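Local coordinates for protein UL144 (Macacine herpesvirus 1, PDB 6NYP) that is a viral member of the TNF receptor superfamily, resembling the host receptor HVEM, and probably engages the inhibitory lymphocyte receptor BTLA, at residues G42-G47 against T52-C57. Sequence-based numbering, arbitrary orientation.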
# COMPACT_ATOMS: atom_id res chain seq x y z
N GLY F 42 -2.98 19.47 -9.89
CA GLY F 42 -2.83 19.94 -11.28
C GLY F 42 -2.02 18.98 -12.13
O GLY F 42 -1.68 19.35 -13.28
N THR F 43 -1.71 17.79 -11.59
CA THR F 43 -0.99 16.69 -12.28
C THR F 43 -1.80 15.40 -12.12
O THR F 43 -2.61 15.32 -11.18
CB THR F 43 0.44 16.51 -11.74
OG1 THR F 43 0.39 15.83 -10.48
CG2 THR F 43 1.17 17.83 -11.60
N TYR F 44 -1.58 14.44 -13.01
CA TYR F 44 -2.20 13.09 -12.96
C TYR F 44 -1.10 12.03 -13.15
O TYR F 44 -0.12 12.27 -13.88
CB TYR F 44 -3.31 12.97 -14.01
CG TYR F 44 -2.84 12.89 -15.44
CD1 TYR F 44 -2.66 14.04 -16.20
CD2 TYR F 44 -2.59 11.67 -16.05
CE1 TYR F 44 -2.23 13.97 -17.52
CE2 TYR F 44 -2.16 11.58 -17.36
CZ TYR F 44 -1.96 12.74 -18.10
OH TYR F 44 -1.55 12.66 -19.40
N VAL F 45 -1.29 10.88 -12.50
CA VAL F 45 -0.39 9.70 -12.61
C VAL F 45 -0.49 9.18 -14.05
O VAL F 45 -1.56 8.67 -14.42
CB VAL F 45 -0.74 8.61 -11.58
CG1 VAL F 45 0.16 7.39 -11.72
CG2 VAL F 45 -0.69 9.14 -10.15
N SER F 46 0.59 9.30 -14.81
CA SER F 46 0.66 9.08 -16.28
C SER F 46 1.07 7.63 -16.59
O SER F 46 0.27 6.90 -17.19
CB SER F 46 1.60 10.08 -16.91
OG SER F 46 1.71 9.87 -18.31
N GLY F 47 2.28 7.24 -16.18
CA GLY F 47 2.71 5.83 -16.15
C GLY F 47 2.67 5.31 -14.72
O GLY F 47 1.85 5.82 -13.94
N THR F 52 2.15 13.74 -14.95
CA THR F 52 2.00 14.62 -16.14
C THR F 52 1.03 15.76 -15.81
O THR F 52 -0.01 15.50 -15.18
CB THR F 52 1.55 13.80 -17.36
OG1 THR F 52 2.54 12.80 -17.59
CG2 THR F 52 1.37 14.64 -18.61
N GLN F 53 1.38 16.98 -16.23
CA GLN F 53 0.57 18.22 -16.04
C GLN F 53 -0.78 18.05 -16.76
O GLN F 53 -0.77 17.59 -17.94
CB GLN F 53 1.35 19.43 -16.58
CG GLN F 53 0.92 20.78 -16.00
CD GLN F 53 1.31 20.99 -14.56
OE1 GLN F 53 0.56 21.57 -13.78
NE2 GLN F 53 2.48 20.49 -14.17
N CYS F 54 -1.88 18.38 -16.08
CA CYS F 54 -3.26 18.30 -16.62
C CYS F 54 -3.43 19.34 -17.74
O CYS F 54 -3.21 20.54 -17.48
CB CYS F 54 -4.31 18.51 -15.54
SG CYS F 54 -4.35 17.20 -14.28
N THR F 55 -3.77 18.88 -18.95
CA THR F 55 -3.98 19.75 -20.14
C THR F 55 -5.21 20.63 -19.90
O THR F 55 -6.15 20.16 -19.24
CB THR F 55 -4.08 18.93 -21.44
OG1 THR F 55 -5.24 18.10 -21.37
CG2 THR F 55 -2.84 18.11 -21.70
N GLU F 56 -5.20 21.85 -20.42
CA GLU F 56 -6.32 22.83 -20.33
C GLU F 56 -7.09 22.84 -21.65
O GLU F 56 -6.47 23.15 -22.69
CB GLU F 56 -5.78 24.22 -20.00
CG GLU F 56 -4.82 24.28 -18.81
CD GLU F 56 -5.28 25.06 -17.59
OE1 GLU F 56 -4.45 25.26 -16.69
OE2 GLU F 56 -6.46 25.47 -17.54
N CYS F 57 -8.39 22.54 -21.63
CA CYS F 57 -9.32 22.70 -22.78
C CYS F 57 -9.48 24.21 -23.07
O CYS F 57 -9.96 24.93 -22.17
CB CYS F 57 -10.69 22.08 -22.54
SG CYS F 57 -10.68 20.33 -22.05
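The Tyr44 ring takes Thr52 over one face and the sulfur of Cys54 at its edge. Thr52 CB lies 4.1 Å from the centroid of the Tyr44 ring, 28° off the normal, making a CH-pi contact. The Thr52 methyl continues outward along the ring, CG2 reaching Tyr44 OH at 3.6 Å, while the two side chains run alongside each other in the same direction. Cys54 SG comes close to the ring plane, 4.1 Å from Tyr44 CD1, in a sulfur-aromatic contact; this sulfur is disulfide-bonded to Cys67, which the tyrosine also touches. With CG placed between the backbone N and carbonyl carbon of Tyr44 (chi1 72°), the ring leans over toward strand 51-53. Ser46 CB reaches Thr52 CB from the side, at 3.7 Å, roughly at right angles to the direction of the ring.

Beneath these side chains the backbones pair antiparallel. Tyr44 and Thr52 form a hydrogen-bonded pair, Tyr44 N to Thr52 O and Thr52 N to Tyr44 O, each 2.9 Å. Next to it, Thr43 and Gln53 are a non-hydrogen-bonded pair whose side chains emerge on the other face of the sheet from Tyr44 and Thr52. Thr43 OG1 is hydrogen-bonded to Pro40 O. Past the strand end, Cys54 N donates to Gly42 O at 3.0 Å, nearly straight at 176°, tying the Cys54 backbone to the residue just before strand 43-45.

A Gly-Thr-Tyr sequence leading into a short hairpin strand, with the tyrosine packed beside the Cys54-Cys67 disulfide, is characteristic of the cysteine-rich domains of TNF receptors, and both segments lie within such a TNFR/NGFR cysteine-rich region.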